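CYCLIN domain-containing protein (Chaetomium thermophilum, PDB 6Z3U) is the cyclin H subunit of the CDK-activating kinase complex, where it probably regulates the cyclin-dependent kinase it binds. Local coordinates at residues A[26-31]-A[121-126]; A[102-107]-A[158-163]; A[114-119]-A[229-234]; A[151-156]-A[166-171]; A[197-202]-A[249-254]. All blocks are in the same frame, centred on the assembly; numbering follows the deposited sequence.

Contact 1: residues A[26-31]-A[121-126]; sequences SQLASM and FYITNS
Ile123 projects toward helix 25-48 and meets Leu28 and Met31, and this small apolar cluster joins that helix, near the amino terminus, to the carboxy-terminal end of helix 108-124 in the all-helical cyclin fold. The example illustrates how one branched side chain can serve as the whole meeting point of two helical segments. In Ile123 both torsions are extended: CG1 stands opposite the backbone N (chi1 173°) and CD1 continues outward from it, so the methyl at the far end does the touching. Leu28 lies across this chain at about a right angle. Its CD1 branch is the nearer one and meets Ile123 CD1 methyl to methyl, while Leu28 CG follows at 3.9 Å from Ile123 CD1. Met31, one turn further along, folds its thioether end back so that the same isoleucine methyl is met from a second residue.

Trp21 and Phe23, from the chain just before helix 25-48, pack against this cluster, and Thr35 OG1 lies within hydrogen-bonding reach of both Met31 O and Ile123 O, a polar site beside the apolar one. Just past Thr124 the helix runs out, and there Thr124 and Asn125 pack against Val81 and Asp79 of the neighbouring kinase subunit. To the cluster itself Met31 adds its CE methyl, 4.2 Å from Ile123 CD1.

Contact 2: residues A[102-107]-A[158-163]; sequences DHADMS and KTFGRE
This is a surface contact between two helix ends of the cyclin-like fold, where the turn that closes helix 83-103 meets the turn that closes helix 153-159, chiefly through Phe160, Ala104 and Met106. Both helices finish in Schellman motifs, a common way of ending a helix. In the first, Asp105 takes positive phi, its N bonds to Asp102 O at 3.1 Å, and Met106 N pairs with Gly101 O; in the second, Gly161 does the same, its N bonding to Lys158 O at 2.9 Å and Arg162 N pairing with Ala157 O.

The two turns present apolar groups to each other. Met106 and Phe160 reach out from opposite directions. The methionine is stretched beyond CG (chi2 178°, chi3 175°), which carries its methyl to the edge of the phenylalanine ring, near the ring plane. Ala104 CB approaches the same end of the ring obliquely, 4.2 Å from Phe160 CZ. Phe160 is also stacked on Phe156, and Leu137 and Leu140 of helix 132-146 lie against it. Thr159 turns its hydroxyl back to Phe156 O. The closest approach of these side chains is Met106 CE to Phe160 CZ, 4.0 Å.

Contact 3: residues A[114-119]-A[229-234]; sequences AATFFK and DAYFHF
The interface between the two cyclin domains is illustrated by helix 108-124, from the first, facing the short, weakly bonded helix 230-233 of the second through Thr116 and Lys119 against Tyr231, Phe232 and Asp229. Thr116 and Tyr231 cross at about a right angle. The threonine hydroxyl lies oblique to the ring, with Thr116 OG1 3.7 Å from Tyr231 CE2, and its hydrogen bond goes to Ala112 O within its own helix. Tyr231 OH, for its part, is bonded to His187 ND1.

Lys119 has a double role. Its CB sits at the edge of the Phe232 ring, near the ring plane, 4.1 Å from Phe232 CZ. Beyond that, the chain bends at chi3 (96°) and again at chi4 (54°), so that the methylene Lys119 CE comes nearest the carboxylate, 4.0 Å from Asp229 OD1. Lys119 NZ remains 4.3 Å from Asp229 OD1, beyond salt-bridge range, and makes a weak hydrogen bond to Ile227 O. The carboxylate has a firmer mate in Arg32, bound through Asp229 OD2. For a buried lysine, the nearby negative charge is likely to offset part of the cost of burial.

Among the surrounding elements, helix 25-48 lays Leu28 against Asp229 and Phe232, Phe23 bonds to the Phe232 backbone, helix 83-103 backs Ala115 and Phe118, and helix 313-330 closes over Asp229, Ala230 and Phe234.

Contact 4: residues A[151-156]-A[166-171]; sequences PSISDF and EEILAG
Ser152 OG, at the N-cap just ahead of Ile153, whose side chain packs on Ile168 and Leu169, pairs with Ser154 OG at 3.2 Å and with Asp132 OD1 of the neighbouring kinase subunit. Ile153 N hydrogen-bonds the same carboxylate oxygen, so the first turn of helix 153-159 is tied to the kinase while its inner side meets helix 166-169.

That inner side is wholly apolar. Ile153 sends CG1 opposite its own N (chi1 -172°), placing it obliquely across Leu169, with Ile153 CG1 3.6 Å from Leu169 CD2. Further out, Ile153 and Ile168 slide past each other in opposite directions, Ile153 CD1 lying 4.1 Å from Ile168 CG2. Ile168 uses its other branch on Phe156: Ile168 CD1 meets the ring edge-on, in its plane, 3.9 Å from Phe156 CD2. With an alanine here in place of Ile153, Leu169 CD2 would probably lose the contacts of CG1 and CD1, opening a gap between Leu169 and Ile168.

Lys131 of the kinase subunit touches Ile153 and Leu169. Helices 153-159 and 166-169 belong to the all-helical bundle of the cyclin fold, in which helix 132-146 packs Phe141 on both Ile153 and Phe156.

Contact 5: residues A[197-202]-A[249-254]; sequences MELSTL and RGLAER
Leu199 in the last turn of helix 189-200 and Leu202 just beyond it meet Leu251 and Arg254 on helix 249-261, a contact inside the carboxy-terminal cyclin domain. It shows two kinds of packing side by side. The first is aliphatic packing, in which one methyl also rests against a backbone carbonyl: Leu199 crosses Leu251 at a slant, with Leu199 CD1 4.1 Å from Leu251 CB, and its second methyl, CD2, lies 3.9 Å from Leu251 O. Leu210 of helix 207-221 touches both leucines and completes this core.

The second kind sets a methyl on a flat cation. Leu202 and Arg254 approach from opposite directions, and Leu202 CD2 lies over one face of the guanidinium, toward its rim. The arginine starts out opposite its backbone N, then turns at chi2 (51°), which brings the flat group back over the leucine.

Charge pairing holds that flat group in place. Arg254 NH2 forms a salt bridge with Asp204, and Arg254 NE another with Asp258. With an alanine here in place of Arg254, Asp204 and Asp258 would probably be left without their shared positive partner, and Leu202 would lose the surface on which it rests.

Local hydrogen bonds shape the turn that presents Leu202. Leu202 N reaches Leu199 O at 2.9 Å, and Thr201 OG1 donates to Glu198 O at 2.7 Å, tilted 28° from the carbonyl plane.

How the contacts relate
The five contacts show that chemistry does not simply follow depth. Contacts 1, 3 and 4 are buried, contact 5 partly so, and contact 2 lies at the surface, yet packs methionine and alanine on phenylalanine. Contacts 1 and 3 share helix 108-124 and touch through Leu28, but contact 1 is apolar whereas contact 3, nearest the chain's centre, brings charged and hydroxyl groups into the domain interface. Contacts 2 and 4 share helix 153-159, one joining two carboxy-terminal helix ends, the other the first turn of that helix and helix 166-169. Contact 5, its centre about 44 Å from that of contact 4, stands apart and alone sets a guanidinium against aliphatic groups.

Contact 1: residues A[26-31]-A[121-126]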
# COMPACT_ATOMS: atom_id res chain seq x y z
N SER A 26 12.31 13.08 22.07
CA SER A 26 13.53 12.64 22.74
C SER A 26 14.09 11.38 22.08
O SER A 26 15.30 11.25 21.90
CB SER A 26 13.25 12.39 24.22
OG SER A 26 14.44 12.09 24.93
N GLN A 27 13.21 10.45 21.71
CA GLN A 27 13.66 9.25 21.00
C GLN A 27 14.24 9.60 19.64
O GLN A 27 15.24 9.01 19.21
CB GLN A 27 12.49 8.27 20.86
CG GLN A 27 12.13 7.53 22.13
CD GLN A 27 10.80 6.82 22.04
OE1 GLN A 27 9.89 7.08 22.83
NE2 GLN A 27 10.67 5.93 21.06
N LEU A 28 13.62 10.55 18.94
CA LEU A 28 14.11 10.93 17.61
C LEU A 28 15.51 11.51 17.68
O LEU A 28 16.38 11.16 16.87
CB LEU A 28 13.15 11.94 16.97
CG LEU A 28 13.08 11.94 15.44
CD1 LEU A 28 12.41 10.67 14.94
CD2 LEU A 28 12.34 13.17 14.94
N ALA A 29 15.76 12.39 18.65
CA ALA A 29 17.09 13.00 18.76
C ALA A 29 18.14 11.94 19.07
O ALA A 29 19.20 11.89 18.43
CB ALA A 29 17.07 14.08 19.84
N SER A 30 17.86 11.06 20.03
CA SER A 30 18.83 10.04 20.42
C SER A 30 19.20 9.15 19.23
O SER A 30 20.38 8.83 19.04
CB SER A 30 18.28 9.21 21.57
OG SER A 30 18.18 9.99 22.75
N MET A 31 18.22 8.74 18.44
CA MET A 31 18.51 7.96 17.24
C MET A 31 19.42 8.72 16.28
O MET A 31 20.43 8.18 15.82
CB MET A 31 17.21 7.55 16.55
CG MET A 31 16.53 6.36 17.20
SD MET A 31 15.13 5.74 16.25
CE MET A 31 13.86 6.88 16.75
N PHE A 121 15.02 7.57 5.61
CA PHE A 121 16.30 6.97 5.24
C PHE A 121 17.44 7.54 6.08
O PHE A 121 18.32 6.81 6.53
CB PHE A 121 16.57 7.20 3.75
CG PHE A 121 17.89 6.65 3.28
CD1 PHE A 121 18.03 5.32 2.94
CD2 PHE A 121 19.00 7.48 3.18
CE1 PHE A 121 19.24 4.82 2.50
CE2 PHE A 121 20.22 6.98 2.75
CZ PHE A 121 20.34 5.65 2.41
N TYR A 122 17.42 8.86 6.31
CA TYR A 122 18.53 9.56 6.95
C TYR A 122 18.34 9.70 8.45
O TYR A 122 19.00 10.55 9.07
CB TYR A 122 18.72 10.93 6.29
CG TYR A 122 19.51 10.84 5.00
CD1 TYR A 122 20.75 10.23 4.97
CD2 TYR A 122 19.00 11.35 3.81
CE1 TYR A 122 21.47 10.14 3.81
CE2 TYR A 122 19.72 11.26 2.63
CZ TYR A 122 20.96 10.65 2.64
OH TYR A 122 21.70 10.54 1.49
N ILE A 123 17.47 8.91 9.07
CA ILE A 123 17.42 8.80 10.50
C ILE A 123 18.01 7.47 10.94
O ILE A 123 18.62 7.38 12.02
CB ILE A 123 15.96 8.95 11.04
CG1 ILE A 123 15.92 8.64 12.54
CG2 ILE A 123 15.01 8.06 10.27
CD1 ILE A 123 14.64 9.09 13.21
N THR A 124 17.89 6.45 10.09
CA THR A 124 18.62 5.21 10.29
C THR A 124 20.02 5.26 9.69
O THR A 124 20.88 4.46 10.08
CB THR A 124 17.88 4.02 9.67
OG1 THR A 124 17.65 4.26 8.28
CG2 THR A 124 16.54 3.79 10.37
N ASN A 125 20.26 6.19 8.76
CA ASN A 125 21.55 6.34 8.10
C ASN A 125 21.99 7.79 8.22
O ASN A 125 21.16 8.70 8.31
CB ASN A 125 21.48 5.93 6.63
CG ASN A 125 21.10 4.48 6.44
OD1 ASN A 125 21.66 3.60 7.10
ND2 ASN A 125 20.15 4.23 5.56
N SER A 126 23.30 7.99 8.24
CA SER A 126 23.87 9.32 8.35
C SER A 126 24.15 9.90 6.97
O SER A 126 24.40 9.18 6.01
CB SER A 126 25.16 9.29 9.17
OG SER A 126 26.05 10.30 8.73

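Contact 2: residues A[102-107]-A[158-163]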
# COMPACT_ATOMS: atom_id res chain seq x y z
N ASP A 102 7.57 19.19 -7.75
CA ASP A 102 6.68 20.20 -8.33
C ASP A 102 6.97 20.41 -9.81
O ASP A 102 6.05 20.48 -10.63
CB ASP A 102 6.81 21.52 -7.58
CG ASP A 102 6.24 21.46 -6.18
OD1 ASP A 102 5.57 20.45 -5.84
OD2 ASP A 102 6.44 22.42 -5.41
N HIS A 103 8.25 20.50 -10.18
CA HIS A 103 8.59 20.74 -11.58
C HIS A 103 8.21 19.56 -12.46
O HIS A 103 7.94 19.74 -13.66
CB HIS A 103 10.08 21.04 -11.73
CG HIS A 103 10.57 20.95 -13.14
ND1 HIS A 103 10.35 21.95 -14.07
CD2 HIS A 103 11.26 19.98 -13.79
CE1 HIS A 103 10.89 21.60 -15.22
NE2 HIS A 103 11.44 20.41 -15.08
N ALA A 104 8.21 18.35 -11.91
CA ALA A 104 7.83 17.16 -12.65
C ALA A 104 6.33 16.88 -12.59
O ALA A 104 5.89 15.84 -13.09
CB ALA A 104 8.61 15.95 -12.12
N ASP A 105 5.56 17.78 -11.99
CA ASP A 105 4.10 17.65 -11.92
C ASP A 105 3.68 16.31 -11.34
O ASP A 105 2.77 15.64 -11.84
CB ASP A 105 3.48 17.87 -13.31
CG ASP A 105 2.01 18.23 -13.25
OD1 ASP A 105 1.36 17.97 -12.21
OD2 ASP A 105 1.50 18.80 -14.24
N MET A 106 4.36 15.89 -10.28
CA MET A 106 3.99 14.66 -9.60
C MET A 106 2.83 14.91 -8.64
O MET A 106 2.60 16.02 -8.17
CB MET A 106 5.18 14.08 -8.83
CG MET A 106 6.28 13.55 -9.72
SD MET A 106 7.67 12.95 -8.74
CE MET A 106 8.72 12.25 -10.01
N SER A 107 2.09 13.84 -8.36
CA SER A 107 0.94 13.95 -7.46
C SER A 107 1.40 14.29 -6.05
O SER A 107 2.53 14.00 -5.65
CB SER A 107 0.15 12.64 -7.47
OG SER A 107 0.99 11.53 -7.24
N LYS A 158 15.17 11.16 -17.74
CA LYS A 158 14.96 12.26 -18.68
C LYS A 158 14.42 13.49 -17.96
O LYS A 158 14.96 14.59 -18.10
CB LYS A 158 13.98 11.84 -19.77
CG LYS A 158 14.36 12.27 -21.17
CD LYS A 158 13.44 11.71 -22.28
CE LYS A 158 11.93 12.00 -22.09
NZ LYS A 158 11.29 11.51 -20.83
N THR A 159 13.34 13.32 -17.20
CA THR A 159 12.66 14.47 -16.60
C THR A 159 13.58 15.25 -15.67
O THR A 159 13.39 16.46 -15.48
CB THR A 159 11.42 14.00 -15.85
OG1 THR A 159 11.80 13.08 -14.82
CG2 THR A 159 10.45 13.31 -16.80
N PHE A 160 14.58 14.59 -15.09
CA PHE A 160 15.53 15.25 -14.20
C PHE A 160 16.89 15.46 -14.85
O PHE A 160 17.89 15.66 -14.16
CB PHE A 160 15.68 14.44 -12.91
CG PHE A 160 14.43 14.41 -12.07
CD1 PHE A 160 14.30 15.23 -10.96
CD2 PHE A 160 13.39 13.56 -12.39
CE1 PHE A 160 13.15 15.20 -10.20
CE2 PHE A 160 12.24 13.52 -11.63
CZ PHE A 160 12.12 14.34 -10.53
N GLY A 161 16.94 15.44 -16.18
CA GLY A 161 18.20 15.72 -16.87
C GLY A 161 19.35 14.85 -16.42
O GLY A 161 20.50 15.32 -16.37
N ARG A 162 19.08 13.59 -16.09
CA ARG A 162 20.11 12.65 -15.66
C ARG A 162 20.48 11.77 -16.84
O ARG A 162 19.63 11.06 -17.39
CB ARG A 162 19.62 11.81 -14.48
CG ARG A 162 20.66 10.84 -13.93
CD ARG A 162 21.92 11.56 -13.46
NE ARG A 162 21.63 12.56 -12.42
CZ ARG A 162 21.81 12.37 -11.12
NH1 ARG A 162 22.29 11.22 -10.66
NH2 ARG A 162 21.51 13.34 -10.27
N GLU A 163 21.76 11.81 -17.23
CA GLU A 163 22.18 11.11 -18.45
C GLU A 163 22.23 9.60 -18.25
O GLU A 163 21.77 8.85 -19.11
CB GLU A 163 23.53 11.65 -18.92
CG GLU A 163 24.69 11.52 -17.91
CD GLU A 163 24.72 12.63 -16.87
OE1 GLU A 163 23.92 13.58 -16.98
OE2 GLU A 163 25.53 12.54 -15.93

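Contact 3: residues A[114-119]-A[229-234]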
# COMPACT_ATOMS: atom_id res chain seq x y z
N ALA A 114 7.67 10.29 -1.18
CA ALA A 114 9.10 10.40 -1.49
C ALA A 114 9.83 11.18 -0.41
O ALA A 114 10.91 10.77 0.04
CB ALA A 114 9.29 11.06 -2.85
N ALA A 115 9.26 12.31 0.02
CA ALA A 115 9.89 13.09 1.07
C ALA A 115 10.00 12.29 2.37
O ALA A 115 11.04 12.33 3.04
CB ALA A 115 9.10 14.38 1.31
N THR A 116 8.94 11.56 2.73
CA THR A 116 8.97 10.78 3.96
C THR A 116 10.01 9.67 3.89
O THR A 116 10.74 9.44 4.86
CB THR A 116 7.58 10.20 4.24
OG1 THR A 116 6.63 11.26 4.37
CG2 THR A 116 7.60 9.38 5.52
N PHE A 117 10.10 8.98 2.75
CA PHE A 117 11.17 8.00 2.57
C PHE A 117 12.54 8.65 2.75
O PHE A 117 13.45 8.05 3.34
CB PHE A 117 11.08 7.35 1.19
CG PHE A 117 9.94 6.39 1.03
CD1 PHE A 117 9.17 5.98 2.11
CD2 PHE A 117 9.64 5.87 -0.23
CE1 PHE A 117 8.13 5.09 1.95
CE2 PHE A 117 8.59 4.98 -0.39
CZ PHE A 117 7.84 4.59 0.70
N PHE A 118 12.71 9.87 2.25
CA PHE A 118 13.98 10.56 2.39
C PHE A 118 14.29 10.83 3.86
O PHE A 118 15.39 10.56 4.34
CB PHE A 118 13.96 11.85 1.58
CG PHE A 118 15.28 12.57 1.55
CD1 PHE A 118 16.26 12.22 0.63
CD2 PHE A 118 15.54 13.62 2.42
CE1 PHE A 118 17.47 12.88 0.59
CE2 PHE A 118 16.75 14.28 2.39
CZ PHE A 118 17.71 13.92 1.48
N LYS A 119 13.31 11.36 4.60
CA LYS A 119 13.52 11.64 6.02
C LYS A 119 13.75 10.35 6.80
O LYS A 119 14.59 10.31 7.71
CB LYS A 119 12.33 12.39 6.60
CG LYS A 119 12.12 13.79 6.04
CD LYS A 119 10.91 14.46 6.68
CE LYS A 119 11.31 15.36 7.84
NZ LYS A 119 12.34 16.38 7.48
N ASP A 229 9.35 17.53 11.55
CA ASP A 229 9.17 16.19 12.09
C ASP A 229 7.72 15.89 12.46
O ASP A 229 7.47 15.11 13.39
CB ASP A 229 10.08 15.99 13.31
CG ASP A 229 11.55 16.09 12.97
OD1 ASP A 229 11.89 15.91 11.78
OD2 ASP A 229 12.36 16.33 13.88
N ALA A 230 6.76 16.48 11.75
CA ALA A 230 5.36 16.30 12.12
C ALA A 230 4.94 14.83 12.05
O ALA A 230 4.27 14.33 12.96
CB ALA A 230 4.47 17.15 11.21
N TYR A 231 5.33 14.13 10.99
CA TYR A 231 4.88 12.75 10.82
C TYR A 231 5.33 11.85 11.96
O TYR A 231 4.63 10.89 12.31
CB TYR A 231 5.38 12.20 9.48
CG TYR A 231 4.56 12.59 8.28
CD1 TYR A 231 4.10 13.89 8.12
CD2 TYR A 231 4.24 11.66 7.30
CE1 TYR A 231 3.35 14.25 7.02
CE2 TYR A 231 3.49 12.01 6.19
CZ TYR A 231 3.05 13.30 6.06
OH TYR A 231 2.30 13.66 4.96
N PHE A 232 6.48 12.14 12.56
CA PHE A 232 7.04 11.25 13.57
C PHE A 232 6.34 11.36 14.91
O PHE A 232 6.40 10.41 15.71
CB PHE A 232 8.54 11.54 13.77
CG PHE A 232 9.36 11.37 12.53
CD1 PHE A 232 9.43 10.14 11.88
CD2 PHE A 232 10.10 12.42 12.02
CE1 PHE A 232 10.19 9.98 10.74
CE2 PHE A 232 10.87 12.27 10.88
CZ PHE A 232 10.91 11.05 10.25
N HIS A 233 5.68 12.49 15.19
CA HIS A 233 5.08 12.72 16.49
C HIS A 233 3.56 12.87 16.46
O HIS A 233 2.95 12.91 17.53
CB HIS A 233 5.68 13.99 17.12
CG HIS A 233 7.17 14.06 17.03
ND1 HIS A 233 7.99 13.09 17.56
CD2 HIS A 233 7.98 14.98 16.46
CE1 HIS A 233 9.25 13.41 17.32
NE2 HIS A 233 9.27 14.55 16.65
N PHE A 234 2.95 12.94 15.28
CA PHE A 234 1.52 13.19 15.19
C PHE A 234 0.91 12.32 14.10
O PHE A 234 1.59 11.90 13.16
CB PHE A 234 1.23 14.67 14.91
CG PHE A 234 1.85 15.60 15.91
CD1 PHE A 234 1.28 15.79 17.15
CD2 PHE A 234 3.02 16.28 15.60
CE1 PHE A 234 1.85 16.64 18.07
CE2 PHE A 234 3.59 17.14 16.52
CZ PHE A 234 3.01 17.32 17.76

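Contact 4: residues A[151-156]-A[166-171]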
# COMPACT_ATOMS: atom_id res chain seq x y z
N PRO A 151 7.18 4.01 -13.41
CA PRO A 151 7.68 4.54 -14.68
C PRO A 151 8.96 3.83 -15.11
O PRO A 151 9.59 3.10 -14.35
CB PRO A 151 7.96 6.01 -14.35
CG PRO A 151 8.32 5.99 -12.90
CD PRO A 151 7.50 4.90 -12.27
N SER A 152 9.33 4.07 -16.37
CA SER A 152 10.58 3.54 -16.90
C SER A 152 11.72 4.41 -16.39
O SER A 152 11.66 5.64 -16.46
CB SER A 152 10.55 3.52 -18.42
OG SER A 152 11.71 2.89 -18.94
N ILE A 153 12.78 3.76 -15.89
CA ILE A 153 13.88 4.51 -15.30
C ILE A 153 14.49 5.46 -16.32
O ILE A 153 14.95 6.55 -15.97
CB ILE A 153 14.94 3.54 -14.73
CG1 ILE A 153 16.01 4.30 -13.94
CG2 ILE A 153 15.59 2.74 -15.85
CD1 ILE A 153 15.47 5.07 -12.75
N SER A 154 14.47 5.09 -17.60
CA SER A 154 15.00 5.98 -18.63
C SER A 154 14.15 7.25 -18.74
O SER A 154 14.70 8.35 -18.86
CB SER A 154 15.05 5.26 -19.98
OG SER A 154 13.75 4.89 -20.41
N ASP A 155 12.83 7.11 -18.67
CA ASP A 155 11.96 8.29 -18.72
C ASP A 155 12.10 9.11 -17.45
O ASP A 155 12.07 10.35 -17.50
CB ASP A 155 10.51 7.87 -18.93
CG ASP A 155 10.27 7.23 -20.28
OD1 ASP A 155 11.03 7.53 -21.23
OD2 ASP A 155 9.32 6.42 -20.40
N PHE A 156 12.23 8.45 -16.30
CA PHE A 156 12.42 9.17 -15.04
C PHE A 156 13.70 10.00 -15.08
O PHE A 156 13.73 11.15 -14.63
CB PHE A 156 12.44 8.19 -13.87
CG PHE A 156 12.54 8.86 -12.53
CD1 PHE A 156 11.40 9.14 -11.79
CD2 PHE A 156 13.77 9.21 -12.00
CE1 PHE A 156 11.48 9.75 -10.56
CE2 PHE A 156 13.86 9.82 -10.76
CZ PHE A 156 12.71 10.09 -10.04
N GLU A 166 21.42 4.35 -14.45
CA GLU A 166 21.92 3.40 -13.46
C GLU A 166 22.35 4.09 -12.17
O GLU A 166 22.39 3.44 -11.12
CB GLU A 166 23.10 2.60 -14.03
CG GLU A 166 24.25 3.44 -14.54
CD GLU A 166 24.26 3.57 -16.05
OE1 GLU A 166 25.36 3.54 -16.65
OE2 GLU A 166 23.17 3.70 -16.64
N GLU A 167 22.67 5.38 -12.22
CA GLU A 167 23.06 6.09 -11.00
C GLU A 167 21.91 6.16 -10.01
O GLU A 167 22.14 6.24 -8.79
CB GLU A 167 23.54 7.50 -11.35
CG GLU A 167 24.90 7.52 -12.04
CD GLU A 167 25.28 8.88 -12.59
OE1 GLU A 167 24.43 9.52 -13.25
OE2 GLU A 167 26.43 9.32 -12.36
N ILE A 168 20.67 6.12 -10.49
CA ILE A 168 19.50 6.18 -9.61
C ILE A 168 19.13 4.80 -9.09
O ILE A 168 18.76 4.65 -7.92
CB ILE A 168 18.32 6.83 -10.37
CG1 ILE A 168 18.69 8.25 -10.81
CG2 ILE A 168 17.08 6.87 -9.48
CD1 ILE A 168 17.67 8.92 -11.70
N LEU A 169 19.21 3.77 -9.94
CA LEU A 169 18.84 2.42 -9.51
C LEU A 169 19.76 1.91 -8.41
O LEU A 169 19.33 1.11 -7.56
CB LEU A 169 18.87 1.47 -10.70
CG LEU A 169 17.92 1.78 -11.86
CD1 LEU A 169 18.13 0.78 -12.98
CD2 LEU A 169 16.48 1.77 -11.39
N ALA A 170 21.02 2.34 -8.41
CA ALA A 170 21.98 1.82 -7.44
C ALA A 170 21.54 2.04 -6.00
O ALA A 170 21.98 1.31 -5.11
CB ALA A 170 23.35 2.48 -7.66
N GLY A 171 20.69 3.04 -5.76
CA GLY A 171 20.26 3.34 -4.41
C GLY A 171 18.87 2.84 -4.08
O GLY A 171 18.43 2.96 -2.93

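Contact 5: residues A[197-202]-A[249-254]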
# COMPACT_ATOMS: atom_id res chain seq x y z
N MET A 197 -16.12 17.95 4.50
CA MET A 197 -17.49 17.48 4.33
C MET A 197 -18.24 17.46 5.66
O MET A 197 -19.42 17.83 5.72
CB MET A 197 -17.50 16.10 3.67
CG MET A 197 -17.05 16.14 2.22
SD MET A 197 -16.97 14.53 1.42
CE MET A 197 -15.59 13.78 2.27
N GLU A 198 -17.58 17.03 6.74
CA GLU A 198 -18.23 17.06 8.04
C GLU A 198 -18.63 18.48 8.43
O GLU A 198 -19.67 18.69 9.05
CB GLU A 198 -17.31 16.44 9.10
CG GLU A 198 -17.88 16.47 10.52
CD GLU A 198 -19.21 15.73 10.63
OE1 GLU A 198 -19.33 14.64 10.05
OE2 GLU A 198 -20.12 16.26 11.31
N LEU A 199 -17.80 19.46 8.06
CA LEU A 199 -18.14 20.86 8.34
C LEU A 199 -19.26 21.35 7.43
O LEU A 199 -20.08 22.17 7.85
CB LEU A 199 -16.91 21.74 8.19
CG LEU A 199 -15.83 21.61 9.27
CD1 LEU A 199 -14.50 22.14 8.75
CD2 LEU A 199 -16.25 22.37 10.52
N SER A 200 -19.30 20.87 6.19
CA SER A 200 -20.34 21.31 5.26
C SER A 200 -21.74 20.98 5.76
O SER A 200 -22.71 21.60 5.30
CB SER A 200 -20.11 20.67 3.89
OG SER A 200 -18.89 21.10 3.32
N THR A 201 -21.87 20.03 6.68
CA THR A 201 -23.17 19.68 7.23
C THR A 201 -23.69 20.71 8.22
O THR A 201 -24.90 20.74 8.48
CB THR A 201 -23.11 18.30 7.90
OG1 THR A 201 -22.32 18.38 9.09
CG2 THR A 201 -22.51 17.27 6.96
N LEU A 202 -22.81 21.55 8.77
CA LEU A 202 -23.25 22.59 9.69
C LEU A 202 -23.92 23.72 8.90
O LEU A 202 -23.38 24.16 7.89
CB LEU A 202 -22.06 23.13 10.47
CG LEU A 202 -21.60 22.32 11.69
CD1 LEU A 202 -21.43 20.84 11.36
CD2 LEU A 202 -20.29 22.89 12.23
N ARG A 249 -8.74 28.73 12.72
CA ARG A 249 -8.83 28.10 14.03
C ARG A 249 -10.28 27.85 14.44
O ARG A 249 -10.56 26.87 15.15
CB ARG A 249 -8.14 28.98 15.08
CG ARG A 249 -7.97 28.30 16.44
CD ARG A 249 -7.53 29.29 17.51
NE ARG A 249 -6.12 29.65 17.41
CZ ARG A 249 -5.12 28.92 17.91
NH1 ARG A 249 -3.87 29.34 17.77
NH2 ARG A 249 -5.37 27.78 18.53
N GLY A 250 -11.20 28.71 14.01
CA GLY A 250 -12.60 28.52 14.37
C GLY A 250 -13.16 27.20 13.86
O GLY A 250 -13.85 26.49 14.59
N LEU A 251 -12.86 26.86 12.61
CA LEU A 251 -13.36 25.61 12.04
C LEU A 251 -12.76 24.40 12.75
O LEU A 251 -13.47 23.43 13.03
CB LEU A 251 -13.06 25.56 10.55
CG LEU A 251 -13.76 26.60 9.67
CD1 LEU A 251 -13.30 26.46 8.23
CD2 LEU A 251 -15.27 26.47 9.76
N ALA A 252 -11.46 24.45 13.04
CA ALA A 252 -10.80 23.32 13.69
C ALA A 252 -11.37 23.07 15.08
O ALA A 252 -11.67 21.93 15.45
CB ALA A 252 -9.29 23.56 13.76
N GLU A 253 -11.52 24.14 15.87
CA GLU A 253 -12.11 23.99 17.19
C GLU A 253 -13.55 23.51 17.09
O GLU A 253 -13.99 22.67 17.89
CB GLU A 253 -12.03 25.31 17.95
CG GLU A 253 -10.63 25.63 18.46
CD GLU A 253 -10.55 26.98 19.16
OE1 GLU A 253 -11.62 27.58 19.41
OE2 GLU A 253 -9.43 27.43 19.45
N ARG A 254 -14.29 23.99 16.10
CA ARG A 254 -15.68 23.57 15.93
C ARG A 254 -15.76 22.06 15.72
O ARG A 254 -16.56 21.37 16.36
CB ARG A 254 -16.31 24.31 14.76
CG ARG A 254 -17.75 23.91 14.45
CD ARG A 254 -18.64 23.96 15.69
NE ARG A 254 -20.04 23.74 15.36
CZ ARG A 254 -20.86 24.68 14.90
NH1 ARG A 254 -22.13 24.39 14.63
NH2 ARG A 254 -20.42 25.92 14.70